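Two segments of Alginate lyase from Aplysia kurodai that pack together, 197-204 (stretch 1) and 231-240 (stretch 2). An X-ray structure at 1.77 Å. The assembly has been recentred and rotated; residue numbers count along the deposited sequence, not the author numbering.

Stretch 1 (197-204) EVHINTVG
Stretch 2 (231-240) MRNTNSHHLR

Two loop segments, one following the end of a strand and the other leading into one, are locked together by reciprocal asparagine and arginine hydrogen bonds laid beside an apolar patch. Stretch 1 leaves its strand (197-199) as an extended loop, phi/psi -78/160 at I200 and -70/153 at N201; stretch 2 runs from M231 (-105/-27) and extended R232 (-144/155) through a type I turn, T234 to H237, into strand 238-240. I200 lies nearest M231 (CA to CA 5.9 Å) and V203 nearest N233 (CA to CA 5.5 Å), so 200-203 and 231-233 run the same way, before the turn brings stretch 2 back to place L239 against V198 and I200.

N201, chi1 p and chi2 -68°, reads backbone: its OD1 accepts from M231 N at 2.7 Å and R232 N at 3.0 Å, while its ND2 donates to R232 O at 3.0 Å. R232 replies in an extended p, t, t rotamer, its NE and NH2 each 3.0 Å from N201 O, a forked pair that approaches near the guanidinium plane. The faces are left to carbon: V203 CG2 covers one, I200 CD1 the opposite. R232 NH1 also donates to H237 O at 2.9 Å, linking the arginine to the last residue of the turn.

Beside this network, I200 (p, t) sets CG2 3.9 Å from L239 CG, and V198 (t) sets CG1 4.0 Å from L239 CD2 and 4.1 Å from M231 CE. A water oxygen lies 2.7 Å from V203 N, accepting, and 2.8 Å from N235 OD1, donating, and so bridges the two.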

# COMPACT_ATOMS: atom_id res chain seq x y z
N GLU A 197 7.81 3.65 6.01
CA GLU A 197 9.23 3.76 5.78
C GLU A 197 9.82 2.37 5.62
O GLU A 197 9.63 1.50 6.47
CB GLU A 197 9.93 4.50 6.92
CG GLU A 197 11.45 4.56 6.73
CD GLU A 197 12.15 5.60 7.60
OE1 GLU A 197 11.49 6.19 8.47
OE2 GLU A 197 13.36 5.82 7.40
N VAL A 198 10.50 2.16 4.51
CA VAL A 198 10.99 0.83 4.16
C VAL A 198 12.48 0.86 3.91
O VAL A 198 12.96 1.65 3.09
CB VAL A 198 10.29 0.29 2.89
CG1 VAL A 198 10.88 -1.08 2.51
CG2 VAL A 198 8.79 0.18 3.09
N HIS A 199 13.22 0.02 4.62
CA HIS A 199 14.64 -0.17 4.35
C HIS A 199 14.84 -1.63 3.99
O HIS A 199 14.60 -2.51 4.82
CB HIS A 199 15.51 0.23 5.56
CG HIS A 199 15.47 1.69 5.86
ND1 HIS A 199 16.61 2.47 5.91
CD2 HIS A 199 14.43 2.53 6.09
CE1 HIS A 199 16.28 3.72 6.17
NE2 HIS A 199 14.96 3.79 6.29
N ILE A 200 15.24 -1.91 2.75
CA ILE A 200 15.31 -3.29 2.33
C ILE A 200 16.57 -3.91 2.91
O ILE A 200 17.49 -3.20 3.31
CB ILE A 200 15.26 -3.45 0.79
CG1 ILE A 200 16.42 -2.73 0.10
CG2 ILE A 200 13.93 -2.94 0.24
CD1 ILE A 200 16.34 -2.85 -1.44
N ASN A 201 16.59 -5.23 2.98
CA ASN A 201 17.68 -5.95 3.63
C ASN A 201 19.00 -5.90 2.88
O ASN A 201 19.05 -5.76 1.65
CB ASN A 201 17.29 -7.41 3.83
CG ASN A 201 17.01 -8.12 2.52
OD1 ASN A 201 16.03 -7.82 1.84
ND2 ASN A 201 17.88 -9.08 2.15
N THR A 202 20.08 -6.03 3.64
CA THR A 202 21.35 -6.45 3.07
C THR A 202 21.16 -7.83 2.46
O THR A 202 20.58 -8.70 3.11
CB THR A 202 22.44 -6.52 4.14
OG1 THR A 202 22.44 -5.30 4.89
CG2 THR A 202 23.81 -6.74 3.50
N VAL A 203 21.61 -8.03 1.23
CA VAL A 203 21.51 -9.35 0.63
C VAL A 203 22.30 -10.32 1.51
O VAL A 203 23.42 -10.02 1.92
CB VAL A 203 22.01 -9.34 -0.83
CG1 VAL A 203 22.05 -10.75 -1.40
CG2 VAL A 203 21.09 -8.48 -1.67
N GLY A 204 21.68 -11.44 1.84
CA GLY A 204 22.30 -12.43 2.71
C GLY A 204 21.85 -12.28 4.14
O GLY A 204 22.18 -13.10 4.99
N MET A 231 13.51 -8.79 2.05
CA MET A 231 12.72 -8.38 0.90
C MET A 231 13.31 -8.92 -0.40
O MET A 231 12.60 -9.11 -1.39
CB MET A 231 12.63 -6.85 0.80
CG MET A 231 11.78 -6.20 1.88
SD MET A 231 12.71 -6.04 3.41
CE MET A 231 11.81 -4.68 4.19
N ARG A 232 14.61 -9.15 -0.40
CA ARG A 232 15.29 -9.53 -1.64
C ARG A 232 16.41 -10.54 -1.38
O ARG A 232 16.96 -10.60 -0.28
CB ARG A 232 15.84 -8.29 -2.33
CG ARG A 232 16.78 -7.52 -1.43
CD ARG A 232 17.48 -6.37 -2.13
NE ARG A 232 18.45 -5.74 -1.24
CZ ARG A 232 19.39 -4.89 -1.64
NH1 ARG A 232 19.51 -4.58 -2.92
NH2 ARG A 232 20.23 -4.38 -0.75
N ASN A 233 16.73 -11.33 -2.40
CA ASN A 233 17.84 -12.29 -2.29
C ASN A 233 18.96 -11.98 -3.26
O ASN A 233 19.96 -12.69 -3.32
CB ASN A 233 17.37 -13.72 -2.51
CG ASN A 233 16.67 -14.28 -1.29
OD1 ASN A 233 17.28 -14.46 -0.23
ND2 ASN A 233 15.38 -14.57 -1.43
N THR A 234 18.80 -10.91 -4.02
CA THR A 234 19.82 -10.52 -4.97
C THR A 234 19.97 -9.01 -4.97
O THR A 234 19.02 -8.28 -4.68
CB THR A 234 19.49 -11.04 -6.39
OG1 THR A 234 20.56 -10.73 -7.28
CG2 THR A 234 18.20 -10.43 -6.92
N ASN A 235 21.17 -8.55 -5.28
CA ASN A 235 21.48 -7.13 -5.16
C ASN A 235 20.93 -6.27 -6.26
O ASN A 235 21.04 -5.05 -6.20
CB ASN A 235 23.00 -6.94 -5.08
CG ASN A 235 23.53 -7.16 -3.70
OD1 ASN A 235 23.32 -6.33 -2.81
ND2 ASN A 235 24.23 -8.27 -3.49
N SER A 236 20.35 -6.87 -7.30
CA SER A 236 19.82 -6.07 -8.38
C SER A 236 18.42 -5.57 -8.06
O SER A 236 17.89 -4.74 -8.80
CB SER A 236 19.81 -6.86 -9.69
OG SER A 236 18.99 -8.02 -9.56
N HIS A 237 17.81 -6.10 -6.99
CA HIS A 237 16.47 -5.66 -6.55
C HIS A 237 16.55 -4.39 -5.71
O HIS A 237 17.39 -4.27 -4.81
CB HIS A 237 15.77 -6.75 -5.73
CG HIS A 237 15.38 -7.96 -6.52
ND1 HIS A 237 14.61 -8.97 -6.00
CD2 HIS A 237 15.67 -8.32 -7.79
CE1 HIS A 237 14.43 -9.90 -6.92
NE2 HIS A 237 15.07 -9.54 -8.01
N HIS A 238 15.65 -3.44 -5.99
CA HIS A 238 15.57 -2.20 -5.23
C HIS A 238 14.12 -1.74 -5.10
O HIS A 238 13.23 -2.33 -5.70
CB HIS A 238 16.41 -1.10 -5.89
CG HIS A 238 17.84 -1.49 -6.10
ND1 HIS A 238 18.77 -1.47 -5.08
CD2 HIS A 238 18.49 -1.92 -7.21
CE1 HIS A 238 19.94 -1.86 -5.56
NE2 HIS A 238 19.80 -2.14 -6.85
N LEU A 239 13.89 -0.71 -4.31
CA LEU A 239 12.54 -0.14 -4.20
C LEU A 239 12.25 0.62 -5.48
O LEU A 239 13.12 1.31 -5.99
CB LEU A 239 12.44 0.77 -2.98
CG LEU A 239 12.31 0.01 -1.66
CD1 LEU A 239 12.88 0.84 -0.51
CD2 LEU A 239 10.84 -0.33 -1.41
N ARG A 240 11.02 0.48 -5.99
CA ARG A 240 10.69 1.06 -7.29
C ARG A 240 9.65 2.18 -7.21
O ARG A 240 9.60 3.05 -8.07
CB ARG A 240 10.18 -0.03 -8.23
CG ARG A 240 11.20 -1.16 -8.49
CD ARG A 240 12.46 -0.63 -9.19
NE ARG A 240 13.45 -1.69 -9.35
CZ ARG A 240 14.75 -1.47 -9.58
NH1 ARG A 240 15.20 -0.23 -9.70
NH2 ARG A 240 15.58 -2.50 -9.67
O HOH W 1 23.24 -6.24 -0.04
O HOH W 2 19.72 -13.74 0.82